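Local coordinates for lipolytic protein G-D-S-L family (Veillonella parvula DSM 2008, PDB 4RW0), which probably hydrolyses ester bonds in lipids or other acylated substrates, like GDSL (SGNH) hydrolases, at residues A[26-31]-A[173-178]; A[4-9]-A[180-185]; A[69-74]-A[141-146]; A[11-16]-A[109-114]; A[150-153]-A[158-161]. All blocks are in the same frame, centred on the assembly; numbering follows the deposited sequence.

Interaction 1. Residues A[26-31]-A[173-178]; sequences VEICDA and LMAYKA. With NA (sodium ion), chain D.
Two helices of one outer layer, 25-32 and 168-182, meet through Ile28 and Cys29 on the first against Ala175 and Ala178 on the second. The axes of the short segments approach to 8.7 Å and cross at -52°, close enough for the CA atoms of Cys29 and Ala175 to stand 5.9 Å apart. Two alanines make this possible: a methyl group is all that helix 168-182 puts between the backbones. CG2 of Ile28 rests on CB of Ala175 at 3.5 Å, the tightest point of the contact. That branch is anti to the backbone N of Ile28 (CG1 has chi1 -67°), so it is CG2, not CG1, that faces the alanine. SG of Cys29 lies near both alanines, 3.9 Å from CB of Ala178 and 3.8 Å from the backbone O of Ala175. In this three-layered alpha/beta/alpha fold of the GDSL family both helices lie on the same side of the parallel sheet, and the small, polarisable thiol suits a buried site where it also touches Phe38 of strand 36-40. Trp25, a turn before Cys29, adds its side chain against Ala175 and Ala178. The opposite flank of helix 25-32 carries the sodium ion, which the backbone O of Asp30 binds at 2.4 Å together with the carbonyl oxygens of Ile33 and Val36. The carboxylate of Asp30 turns back toward strand 36-40, where OD1 accepts from Phe38 N; OD1 is 3.5 Å from the sodium, beyond bonding distance, though its charge may still favour the cation.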
# COMPACT_ATOMS: atom_id res chain seq x y z
N VAL A 26 6.36 3.74 5.90
CA VAL A 26 7.27 4.20 4.83
C VAL A 26 8.51 4.85 5.38
O VAL A 26 9.65 4.59 4.95
CB VAL A 26 6.53 5.16 3.84
CG1 VAL A 26 7.49 5.74 2.78
CG2 VAL A 26 5.37 4.43 3.18
N GLU A 27 8.28 5.60 6.41
CA GLU A 27 9.37 6.29 6.96
C GLU A 27 10.34 5.42 7.74
O GLU A 27 11.55 5.65 7.70
CB GLU A 27 8.81 7.45 7.79
CG GLU A 27 8.31 8.64 6.96
CD GLU A 27 6.97 8.40 6.26
OE1 GLU A 27 6.13 7.66 6.80
OE2 GLU A 27 6.76 8.98 5.17
N ILE A 28 9.80 4.43 8.43
CA ILE A 28 10.61 3.37 9.07
C ILE A 28 11.48 2.70 8.02
O ILE A 28 12.69 2.51 8.21
CB ILE A 28 9.70 2.35 9.85
CG1 ILE A 28 9.06 3.07 11.02
CG2 ILE A 28 10.56 1.23 10.36
CD1 ILE A 28 8.02 2.25 11.76
N CYS A 29 10.90 2.38 6.87
CA CYS A 29 11.66 1.73 5.84
C CYS A 29 12.77 2.65 5.33
O CYS A 29 13.92 2.22 5.16
CB CYS A 29 10.82 1.27 4.68
SG CYS A 29 9.69 -0.05 4.99
N ASP A 30 12.47 3.92 5.18
CA ASP A 30 13.46 4.82 4.66
C ASP A 30 14.69 4.97 5.62
O ASP A 30 15.86 5.15 5.15
CB ASP A 30 12.85 6.21 4.47
CG ASP A 30 13.78 7.16 3.73
OD1 ASP A 30 13.96 7.08 2.53
OD2 ASP A 30 14.35 8.00 4.35
N ALA A 31 14.38 4.92 6.92
CA ALA A 31 15.41 5.03 7.96
C ALA A 31 16.15 3.72 8.07
O ALA A 31 17.27 3.69 8.60
CB ALA A 31 14.79 5.41 9.31
N LEU A 173 5.17 -3.44 12.41
CA LEU A 173 5.03 -4.76 11.83
C LEU A 173 4.90 -4.68 10.29
O LEU A 173 5.46 -5.49 9.56
CB LEU A 173 3.84 -5.50 12.42
CG LEU A 173 3.99 -5.86 13.93
CD1 LEU A 173 2.74 -6.54 14.50
CD2 LEU A 173 5.19 -6.74 14.18
N MSE A 174 4.20 -3.66 9.81
CA MSE A 174 4.06 -3.46 8.35
C MSE A 174 5.39 -3.14 7.77
O MSE A 174 5.73 -3.67 6.77
CB MSE A 174 3.02 -2.35 8.09
CG MSE A 174 1.59 -2.73 8.32
SE MSE A 174 0.40 -1.17 7.99
CE MSE A 174 0.50 -1.02 6.01
N ALA A 175 6.18 -2.30 8.43
CA ALA A 175 7.51 -1.91 7.93
C ALA A 175 8.40 -3.14 7.78
O ALA A 175 9.06 -3.30 6.78
CB ALA A 175 8.18 -0.90 8.90
N TYR A 176 8.40 -4.00 8.78
CA TYR A 176 9.18 -5.27 8.71
C TYR A 176 8.76 -6.11 7.56
O TYR A 176 9.60 -6.62 6.78
CB TYR A 176 9.14 -6.07 10.03
CG TYR A 176 9.41 -5.27 11.25
CD1 TYR A 176 10.29 -4.22 11.24
CD2 TYR A 176 8.85 -5.62 12.46
CE1 TYR A 176 10.55 -3.47 12.38
CE2 TYR A 176 9.12 -4.90 13.61
CZ TYR A 176 9.95 -3.82 13.55
OH TYR A 176 10.21 -3.09 14.69
N LYS A 177 7.47 -6.23 7.37
CA LYS A 177 6.98 -7.03 6.26
C LYS A 177 7.35 -6.39 4.92
O LYS A 177 7.75 -7.09 4.03
CB LYS A 177 5.49 -7.14 6.35
CG LYS A 177 4.86 -8.02 5.30
CD LYS A 177 5.33 -9.48 5.44
CE LYS A 177 4.28 -10.39 4.85
NZ LYS A 177 4.64 -11.78 5.21
N ALA A 178 7.31 -5.05 4.80
CA ALA A 178 7.70 -4.36 3.52
C ALA A 178 9.20 -4.50 3.27
O ALA A 178 9.66 -4.69 2.14
CB ALA A 178 7.37 -2.87 3.63
NA NA D . 17.04 5.59 3.05

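Interaction 2. Residues A[4-9]-A[180-185]; sequences MEIICF and EVFTRL
Strand 4-9 packs against the last turn of helix 168-182 with the backbones well apart: the CA atoms of Ile6 and Phe182 are 9.2 Å from each other, and those of Met4 and Leu185 9.1 Å. Side chains must bridge that distance, and Met4 and Ile6, on alternate positions of the strand, both send theirs to the same face of the sheet. After Phe182 the chain bends through a type I beta turn that ends at Leu185, the C-terminal residue, and brings it back toward the strand. Ile6 extends toward the helix with a single atom. Its CG1 branch is anti to the carbonyl carbon (chi1 -56°) and extended beyond, which brings CD1 to 3.8 Å from CD1 of Phe182 and 3.9 Å from CD1 of Leu185, a methyl group set between an aromatic ring and a leucine branch. Met4, a selenomethionine, has a straight chain as far as SE and then bends; it crosses Leu185 at about a right angle, with SE 4.1 Å from CB of Leu185 and its terminal methyl lying near the same residue. A long, unbranched methionine can reach from the start of the strand to Leu185, whereas the beta-branched isoleucine suits the regular strand. Phe182 sits deeper, its ring edge-to-face with Phe38 and also touching Ile143, while Leu185 reaches His69 and Lys141. The closest contacts across the gap are all between carbon or selenium atoms, which implies that between these two segments the attraction is probably dispersion and the exclusion of water.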
# COMPACT_ATOMS: atom_id res chain seq x y z
N MSE A 4 18.60 4.18 -4.96
CA MSE A 4 17.42 3.83 -5.67
C MSE A 4 16.31 4.72 -5.19
O MSE A 4 16.15 4.95 -3.98
CB MSE A 4 17.07 2.40 -5.42
CG MSE A 4 15.76 1.98 -6.08
SE MSE A 4 15.41 0.12 -5.53
CE MSE A 4 16.88 -0.70 -6.59
N GLU A 5 15.43 5.10 -6.11
CA GLU A 5 14.14 5.77 -5.78
C GLU A 5 12.95 4.86 -5.70
O GLU A 5 12.65 4.09 -6.62
CB GLU A 5 13.91 6.92 -6.81
CG GLU A 5 12.57 7.64 -6.74
CD GLU A 5 12.46 8.90 -7.65
OE1 GLU A 5 11.84 8.78 -8.76
OE2 GLU A 5 12.97 10.00 -7.25
N ILE A 6 12.24 4.92 -4.59
CA ILE A 6 10.97 4.32 -4.43
C ILE A 6 9.91 5.37 -4.12
O ILE A 6 10.03 6.13 -3.13
CB ILE A 6 10.98 3.24 -3.34
CG1 ILE A 6 12.06 2.22 -3.71
CG2 ILE A 6 9.61 2.63 -3.20
CD1 ILE A 6 11.99 0.92 -2.93
N ILE A 7 8.92 5.45 -5.01
CA ILE A 7 7.82 6.46 -4.98
C ILE A 7 6.60 5.70 -4.44
O ILE A 7 6.25 4.66 -4.99
CB ILE A 7 7.49 6.94 -6.42
CG1 ILE A 7 8.67 7.59 -7.05
CG2 ILE A 7 6.39 7.96 -6.39
CD1 ILE A 7 9.21 8.78 -6.26
N CYS A 8 5.99 6.17 -3.34
CA CYS A 8 4.86 5.51 -2.73
C CYS A 8 3.56 6.29 -2.84
O CYS A 8 3.46 7.45 -2.37
CB CYS A 8 5.12 5.20 -1.22
SG CYS A 8 6.75 4.40 -0.98
N PHE A 9 2.54 5.63 -3.39
CA PHE A 9 1.19 6.19 -3.49
C PHE A 9 0.20 5.35 -2.71
O PHE A 9 0.36 4.10 -2.60
CB PHE A 9 0.73 6.15 -4.95
CG PHE A 9 1.52 7.04 -5.88
CD1 PHE A 9 1.27 8.35 -5.97
CD2 PHE A 9 2.56 6.53 -6.62
CE1 PHE A 9 2.02 9.19 -6.82
CE2 PHE A 9 3.27 7.31 -7.50
CZ PHE A 9 3.01 8.66 -7.58
N GLU A 180 10.99 -7.05 3.83
CA GLU A 180 11.33 -8.33 3.27
C GLU A 180 11.39 -8.20 1.74
O GLU A 180 12.17 -8.90 1.13
CB GLU A 180 10.33 -9.39 3.62
CG GLU A 180 10.26 -9.74 5.12
CD GLU A 180 9.09 -10.74 5.42
OE1 GLU A 180 8.77 -11.58 4.55
OE2 GLU A 180 8.44 -10.65 6.51
N VAL A 181 10.64 -7.27 1.15
CA VAL A 181 10.67 -7.04 -0.33
C VAL A 181 11.67 -5.99 -0.66
O VAL A 181 12.55 -6.22 -1.52
CB VAL A 181 9.29 -6.59 -0.80
CG1 VAL A 181 9.33 -5.93 -2.20
CG2 VAL A 181 8.34 -7.75 -0.77
N PHE A 182 11.65 -4.85 0.04
CA PHE A 182 12.51 -3.72 -0.34
C PHE A 182 13.99 -3.99 -0.19
O PHE A 182 14.81 -3.40 -0.91
CB PHE A 182 12.21 -2.42 0.45
CG PHE A 182 10.82 -1.86 0.24
CD1 PHE A 182 10.20 -1.88 -1.01
CD2 PHE A 182 10.18 -1.23 1.28
CE1 PHE A 182 8.93 -1.31 -1.17
CE2 PHE A 182 8.90 -0.70 1.13
CZ PHE A 182 8.29 -0.75 -0.10
N THR A 183 14.35 -4.79 0.79
CA THR A 183 15.75 -5.10 1.06
C THR A 183 16.38 -5.98 -0.03
O THR A 183 17.58 -5.96 -0.23
CB THR A 183 15.87 -5.78 2.46
OG1 THR A 183 15.56 -4.80 3.45
CG2 THR A 183 17.22 -6.15 2.71
N ARG A 184 15.58 -6.74 -0.74
CA ARG A 184 16.07 -7.63 -1.74
C ARG A 184 16.10 -6.98 -3.14
O ARG A 184 16.43 -7.64 -4.10
CB ARG A 184 15.19 -8.88 -1.79
CG ARG A 184 15.30 -9.88 -0.64
CD ARG A 184 14.33 -11.04 -0.93
NE ARG A 184 14.28 -12.11 0.07
CZ ARG A 184 14.92 -13.29 -0.01
NH1 ARG A 184 15.70 -13.57 -1.05
NH2 ARG A 184 14.78 -14.18 0.96
N LEU A 185 15.70 -5.71 -3.26
CA LEU A 185 15.80 -5.01 -4.54
C LEU A 185 17.25 -4.55 -4.73
O LEU A 185 17.75 -4.64 -5.85
CB LEU A 185 14.85 -3.80 -4.63
CG LEU A 185 13.38 -4.03 -4.27
CD1 LEU A 185 12.66 -2.69 -4.24
CD2 LEU A 185 12.68 -4.96 -5.23

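Interaction 3. Residues A[69-74]-A[141-146]; sequences HIFLMC and KVIDFY
Phe71 and Met73, on strand 69-73, meet Ile143 and Phe145 across strand 104-108, which lies between strands 69-73 and 141-143 in the sheet. The tight part is aromatic. CZ of Phe71 comes to the edge of the Phe145 ring, near its plane, 3.8 Å from CE2. SE of Met73, a selenomethionine, approaches the same ring obliquely in a Met-aromatic contact, 3.6 Å from CD2 and 4.7 Å from the ring centroid. CD1 of Ile143 presses on the Phe71 ring 4.0 Å from CE1, while its CG2 lies over a face of Phe145. With CG anti to the backbone N (chi1 168°), the ring of Phe71 is carried toward Ile143 and Phe145, and Trp25 meets it edge-to-face. Cutting Phe71 back to an alanine would probably open a gap beside Phe145 and let that ring and Ile143 CD1 shift. The other end is looser: His69 NE2 and Lys141 NZ remain 5.6 Å apart, and Lys141 is exposed to solvent. Large, polarisable groups thus fill the buried end, whose cohesion probably comes mainly from dispersion and burial of apolar surface, while the charged amine is left where water can solvate it.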
# COMPACT_ATOMS: atom_id res chain seq x y z
N HIS A 69 11.36 2.05 -8.44
CA HIS A 69 10.18 1.30 -8.10
C HIS A 69 9.07 2.23 -7.62
O HIS A 69 9.31 3.32 -7.07
CB HIS A 69 10.54 0.21 -7.01
CG HIS A 69 11.37 -0.92 -7.58
ND1 HIS A 69 12.71 -0.78 -7.86
CD2 HIS A 69 11.06 -2.20 -7.86
CE1 HIS A 69 13.19 -1.92 -8.33
NE2 HIS A 69 12.20 -2.79 -8.37
N ILE A 70 7.86 1.81 -7.87
CA ILE A 70 6.66 2.54 -7.54
C ILE A 70 5.78 1.62 -6.72
O ILE A 70 5.27 0.61 -7.20
CB ILE A 70 5.92 3.04 -8.77
CG1 ILE A 70 6.84 3.88 -9.60
CG2 ILE A 70 4.65 3.79 -8.41
CD1 ILE A 70 6.38 4.12 -10.98
N PHE A 71 5.57 2.00 -5.46
CA PHE A 71 4.67 1.25 -4.60
C PHE A 71 3.24 1.83 -4.67
O PHE A 71 3.11 3.02 -4.64
CB PHE A 71 5.20 1.34 -3.14
CG PHE A 71 4.18 0.83 -2.11
CD1 PHE A 71 4.13 -0.54 -1.80
CD2 PHE A 71 3.20 1.64 -1.60
CE1 PHE A 71 3.21 -1.02 -0.92
CE2 PHE A 71 2.25 1.12 -0.70
CZ PHE A 71 2.25 -0.23 -0.40
N LEU A 72 2.21 1.01 -4.77
CA LEU A 72 0.84 1.43 -4.82
C LEU A 72 0.01 0.58 -3.83
O LEU A 72 0.11 -0.65 -3.78
CB LEU A 72 0.19 1.12 -6.18
CG LEU A 72 0.94 1.56 -7.37
CD1 LEU A 72 0.23 1.08 -8.61
CD2 LEU A 72 0.97 3.07 -7.28
N MSE A 73 -0.89 1.23 -3.16
CA MSE A 73 -1.86 0.51 -2.33
C MSE A 73 -3.04 1.40 -2.04
O MSE A 73 -2.86 2.55 -1.52
CB MSE A 73 -1.16 0.07 -1.00
CG MSE A 73 -2.19 -0.57 -0.13
SE MSE A 73 -1.34 -1.31 1.56
CE MSE A 73 -0.68 0.35 2.47
N CYS A 74 -4.28 0.94 -2.29
CA CYS A 74 -5.44 1.80 -2.04
C CYS A 74 -6.74 0.98 -2.08
O CYS A 74 -6.74 -0.19 -2.41
CB CYS A 74 -5.48 2.91 -3.12
SG CYS A 74 -6.20 4.46 -2.55
N LYS A 141 6.06 -7.86 -7.68
CA LYS A 141 6.17 -8.10 -6.24
C LYS A 141 5.01 -7.59 -5.43
O LYS A 141 4.46 -6.56 -5.74
CB LYS A 141 7.46 -7.53 -5.74
CG LYS A 141 8.55 -8.57 -5.83
CD LYS A 141 9.86 -7.95 -5.46
CE LYS A 141 10.46 -7.25 -6.66
NZ LYS A 141 11.33 -8.20 -7.40
N VAL A 142 4.60 -8.37 -4.43
CA VAL A 142 3.50 -8.10 -3.55
C VAL A 142 3.98 -7.99 -2.07
O VAL A 142 4.78 -8.79 -1.60
CB VAL A 142 2.43 -9.19 -3.64
CG1 VAL A 142 1.39 -9.03 -2.56
CG2 VAL A 142 1.76 -9.13 -4.98
N ILE A 143 3.47 -6.99 -1.36
CA ILE A 143 3.62 -6.92 0.09
C ILE A 143 2.28 -7.18 0.79
O ILE A 143 1.36 -6.35 0.73
CB ILE A 143 4.23 -5.56 0.56
CG1 ILE A 143 5.51 -5.22 -0.20
CG2 ILE A 143 4.43 -5.58 2.10
CD1 ILE A 143 6.01 -3.78 0.03
N ASP A 144 2.18 -8.32 1.47
CA ASP A 144 0.90 -8.77 2.07
C ASP A 144 0.76 -8.20 3.46
O ASP A 144 0.93 -8.93 4.47
CB ASP A 144 0.80 -10.32 2.12
CG ASP A 144 -0.56 -10.82 2.62
OD1 ASP A 144 -1.52 -10.06 2.89
OD2 ASP A 144 -0.70 -12.04 2.77
N PHE A 145 0.41 -6.91 3.55
CA PHE A 145 0.19 -6.31 4.86
C PHE A 145 -1.00 -6.90 5.57
O PHE A 145 -1.05 -6.94 6.82
CB PHE A 145 0.00 -4.82 4.73
CG PHE A 145 1.20 -4.06 4.20
CD1 PHE A 145 2.36 -3.89 4.97
CD2 PHE A 145 1.15 -3.44 2.94
CE1 PHE A 145 3.42 -3.14 4.52
CE2 PHE A 145 2.21 -2.68 2.49
CZ PHE A 145 3.36 -2.53 3.28
N TYR A 146 -2.00 -7.31 4.79
CA TYR A 146 -3.24 -7.78 5.35
C TYR A 146 -2.95 -8.93 6.36
O TYR A 146 -3.43 -8.90 7.50
CB TYR A 146 -4.20 -8.35 4.25
CG TYR A 146 -5.51 -8.87 4.83
CD1 TYR A 146 -5.62 -10.15 5.37
CD2 TYR A 146 -6.63 -8.07 4.86
CE1 TYR A 146 -6.80 -10.59 5.95
CE2 TYR A 146 -7.78 -8.50 5.44
CZ TYR A 146 -7.88 -9.78 5.97
OH TYR A 146 -9.10 -10.11 6.55

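Interaction 4. Residues A[11-16]-A[109-114]; sequences DSITRG and LETQID
The carboxylates of Asp11 and Glu110 approach from opposite directions with their planes 27° apart, and OD2 of Asp11 stands only 2.7 Å from OE2 of Glu110. OD1 of Asp11 is also near OE2, but its work lies elsewhere: it accepts from Ile13 N at 2.9 Å with an N-H...O angle of 157°, the N-H meeting OD1 on the anti side, out of the carboxylate plane. This is an N-cap of the short helix 12-15, made possible because CG of Asp11 is tucked between backbone N and carbonyl carbon (chi1 63°). Glu110 stretches out to meet it, and its OE1 accepts from Thr76 N. Exchanging Asp11 for an alanine would probably leave Ile13 N without its cap and remove the group packed against Glu110 OE2, freeing the first turn to shift. Beside the acids, CD1 of Ile13 packs obliquely against Glu110 OE2 and Thr111 OG1, both 3.9 Å away, placing a branched hydrocarbon beside the pair. Asp11 and Ser12 belong to the GDS motif that names the family, and Ser12 OG is hydrogen-bonded to His165 NE2, consistent with the nucleophile and histidine of an SGNH hydrolase. Gly16, whose positive phi favours glycine, ends the helix. The contact lies just past the ends of strands 4-10 and 104-108: Ile13 and Glu110 both touch Met73 of strand 69-73, Thr111 packs on helix 145-154, and Glu110 O receives Asn128 of helix 120-138.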
# COMPACT_ATOMS: atom_id res chain seq x y z
N ASP A 11 -3.39 5.88 0.38
CA ASP A 11 -4.24 6.65 1.17
C ASP A 11 -3.57 6.96 2.57
O ASP A 11 -2.37 7.03 2.70
CB ASP A 11 -5.59 5.99 1.24
CG ASP A 11 -5.53 4.60 1.93
OD1 ASP A 11 -4.50 4.27 2.65
OD2 ASP A 11 -6.45 3.79 1.62
N SER A 12 -4.37 7.13 3.59
CA SER A 12 -3.81 7.50 4.91
C SER A 12 -3.00 6.40 5.55
O SER A 12 -2.14 6.67 6.36
CB SER A 12 -4.95 7.96 5.79
OG SER A 12 -5.75 6.82 5.92
N ILE A 13 -3.17 5.16 5.10
CA ILE A 13 -2.44 4.03 5.67
C ILE A 13 -1.06 3.94 5.02
O ILE A 13 -0.14 3.36 5.56
CB ILE A 13 -3.26 2.72 5.52
CG1 ILE A 13 -4.50 2.78 6.42
CG2 ILE A 13 -2.45 1.50 5.91
CD1 ILE A 13 -5.48 1.64 6.23
N THR A 14 -0.89 4.50 3.83
CA THR A 14 0.42 4.70 3.30
C THR A 14 1.07 6.03 3.84
O THR A 14 2.29 6.12 4.07
CB THR A 14 0.33 4.73 1.76
OG1 THR A 14 0.01 3.41 1.31
CG2 THR A 14 1.62 5.23 1.13
N ARG A 15 0.27 7.07 3.98
CA ARG A 15 0.78 8.39 4.49
C ARG A 15 1.28 8.19 5.96
O ARG A 15 2.29 8.75 6.35
CB ARG A 15 -0.32 9.43 4.50
CG ARG A 15 0.14 10.86 4.38
CD ARG A 15 0.36 11.47 5.72
NE ARG A 15 -0.85 11.69 6.53
CZ ARG A 15 -0.79 11.93 7.85
NH1 ARG A 15 0.37 11.99 8.51
NH2 ARG A 15 -1.89 12.06 8.56
N GLY A 16 0.62 7.36 6.74
CA GLY A 16 0.95 7.16 8.16
C GLY A 16 0.10 7.91 9.19
O GLY A 16 0.63 8.48 10.13
N LEU A 109 -1.06 -5.09 -0.30
CA LEU A 109 -2.42 -5.58 -0.05
C LEU A 109 -2.89 -4.89 1.20
O LEU A 109 -2.33 -5.11 2.27
CB LEU A 109 -2.43 -7.09 0.15
CG LEU A 109 -1.72 -7.87 -0.95
CD1 LEU A 109 -1.72 -9.38 -0.67
CD2 LEU A 109 -2.36 -7.60 -2.30
N GLU A 110 -3.97 -4.13 1.10
CA GLU A 110 -4.41 -3.33 2.18
C GLU A 110 -4.98 -4.21 3.32
O GLU A 110 -5.43 -5.32 3.11
CB GLU A 110 -5.41 -2.27 1.72
CG GLU A 110 -5.30 -1.00 2.59
CD GLU A 110 -5.72 0.32 1.88
OE1 GLU A 110 -6.46 0.26 0.87
OE2 GLU A 110 -5.31 1.41 2.38
N THR A 111 -4.94 -3.66 4.50
CA THR A 111 -5.26 -4.31 5.74
C THR A 111 -6.74 -4.37 6.01
O THR A 111 -7.56 -3.78 5.33
CB THR A 111 -4.51 -3.56 6.87
OG1 THR A 111 -4.67 -2.15 6.71
CG2 THR A 111 -3.03 -3.85 6.79
N GLN A 112 -7.10 -5.14 7.02
CA GLN A 112 -8.50 -5.45 7.26
C GLN A 112 -9.37 -4.30 7.71
O GLN A 112 -8.91 -3.35 8.32
CB GLN A 112 -8.59 -6.60 8.28
CG GLN A 112 -8.37 -6.15 9.72
CD GLN A 112 -7.79 -7.28 10.58
OE1 GLN A 112 -6.74 -7.84 10.28
NE2 GLN A 112 -8.46 -7.58 11.68
N ILE A 113 -10.65 -4.42 7.42
CA ILE A 113 -11.66 -3.51 7.95
C ILE A 113 -12.17 -4.17 9.25
O ILE A 113 -13.06 -5.06 9.23
CB ILE A 113 -12.76 -3.22 6.89
CG1 ILE A 113 -12.09 -2.50 5.69
CG2 ILE A 113 -13.84 -2.33 7.51
CD1 ILE A 113 -13.04 -1.95 4.69
N ASP A 114 -11.57 -3.74 10.36
CA ASP A 114 -11.71 -4.39 11.67
C ASP A 114 -13.06 -4.16 12.31
O ASP A 114 -13.43 -4.84 13.22
CB ASP A 114 -10.61 -3.91 12.65
CG ASP A 114 -10.37 -4.91 13.82
OD1 ASP A 114 -10.32 -6.13 13.52
OD2 ASP A 114 -10.21 -4.48 15.01

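Interaction 5. Residues A[150-153]-A[158-161]; sequences FEAD and IVFA
Ala152 CB meets CG1 of Val159 at 4.0 Å, on the stretch where helix 145-154 is about to end and the chain doubles back as loop 158-161. The methyl of Ala152 is small enough to let Val159 come close, and both also touch Leu173 of helix 168-182. Asp153 follows and does two jobs. Its CB packs on CG2 of Val159 at 3.8 Å, so the two branches of the valine straddle neighbouring residues of the helix. With CG anti to the backbone N (chi1 174°), the carboxylate swings out to the loop, where OD1 accepts from a water at 2.7 Å. The water in turn accepts from Val159 N at 2.9 Å and so links the acid to the loop backbone. OD1 also lies at the edge of the Phe160 ring, 4.2 Å from CD2, with carboxylate and ring planes 67° apart. A carboxylate beside a ring edge faces the slightly positive C-H rim, probably a mildly favourable pairing. The chemistry is therefore mixed: apolar contact joins the loop to the helix through Val159, while water lets a charged oxygen serve a backbone N-H it does not reach directly.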
# COMPACT_ATOMS: atom_id res chain seq x y z
N PHE A 150 -3.51 -9.14 10.43
CA PHE A 150 -4.60 -10.06 10.80
C PHE A 150 -4.10 -11.06 11.84
O PHE A 150 -4.73 -11.26 12.86
CB PHE A 150 -5.11 -10.82 9.55
CG PHE A 150 -6.20 -11.82 9.90
CD1 PHE A 150 -7.48 -11.41 10.14
CD2 PHE A 150 -5.90 -13.18 10.05
CE1 PHE A 150 -8.48 -12.34 10.50
CE2 PHE A 150 -6.88 -14.12 10.43
CZ PHE A 150 -8.17 -13.70 10.62
N GLU A 151 -2.96 -11.65 11.56
CA GLU A 151 -2.35 -12.65 12.49
C GLU A 151 -1.95 -12.06 13.82
O GLU A 151 -2.19 -12.64 14.89
CB GLU A 151 -1.17 -13.33 11.82
CG GLU A 151 -1.65 -14.23 10.69
CD GLU A 151 -0.56 -14.97 9.95
OE1 GLU A 151 0.65 -14.72 10.16
OE2 GLU A 151 -0.92 -15.82 9.11
N ALA A 152 -1.41 -10.86 13.78
CA ALA A 152 -0.98 -10.22 15.00
C ALA A 152 -2.17 -9.88 15.84
O ALA A 152 -2.20 -10.09 17.10
CB ALA A 152 -0.19 -8.95 14.67
N ASP A 153 -3.18 -9.29 15.21
CA ASP A 153 -4.37 -8.90 15.99
C ASP A 153 -5.12 -10.17 16.55
O ASP A 153 -5.64 -10.16 17.69
CB ASP A 153 -5.32 -8.09 15.13
CG ASP A 153 -6.59 -7.80 15.78
OD1 ASP A 153 -6.67 -6.78 16.57
OD2 ASP A 153 -7.54 -8.55 15.40
N ILE A 158 -1.90 -5.66 20.08
CA ILE A 158 -2.66 -4.44 19.93
C ILE A 158 -2.10 -3.68 18.72
O ILE A 158 -1.04 -3.01 18.82
CB ILE A 158 -2.47 -3.64 21.21
CG1 ILE A 158 -2.90 -4.47 22.44
CG2 ILE A 158 -3.25 -2.34 21.19
CD1 ILE A 158 -4.32 -4.98 22.37
N VAL A 159 -2.72 -3.83 17.55
CA VAL A 159 -2.16 -3.21 16.32
C VAL A 159 -3.04 -2.14 15.62
O VAL A 159 -2.53 -1.40 14.80
CB VAL A 159 -1.74 -4.26 15.31
CG1 VAL A 159 -0.55 -5.09 15.83
CG2 VAL A 159 -2.87 -5.15 14.94
N PHE A 160 -4.34 -2.09 15.91
CA PHE A 160 -5.29 -1.13 15.31
C PHE A 160 -5.73 -0.06 16.29
O PHE A 160 -6.03 -0.34 17.46
CB PHE A 160 -6.51 -1.84 14.68
CG PHE A 160 -6.17 -2.66 13.46
CD1 PHE A 160 -5.90 -2.04 12.25
CD2 PHE A 160 -6.17 -4.02 13.50
CE1 PHE A 160 -5.57 -2.77 11.09
CE2 PHE A 160 -5.85 -4.76 12.36
CZ PHE A 160 -5.54 -4.15 11.17
N ALA A 161 -5.69 1.20 15.84
CA ALA A 161 -6.21 2.33 16.63
C ALA A 161 -7.71 2.66 16.47
O ALA A 161 -8.26 3.50 17.18
CB ALA A 161 -5.42 3.59 16.35
O HOH W 1 -5.49 -4.50 17.36

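Helix 168-182 joins interactions 1 and 2, where Cys29 SG lies 3.9 Å from Phe182 CD2. Interactions 2 and 3 share the sheet: Ile7 O and Phe71 N, 2.8 Å apart, are probably hydrogen-bonded between neighbouring strands. At its far end, interaction 3 passes into interaction 4, with Ile143 O 2.9 Å from Leu109 N, again a probable hydrogen bond. Gln112 then leads on to interaction 5, its OE1 3.1 Å from Phe150 CA. The likely active site, Ser12 with His165, belongs to interaction 4, whereas the sodium ion lies on the far flank of interaction 1, whose centre is about 14 Å from that of interaction 4, and has no evident direct part in chemistry there.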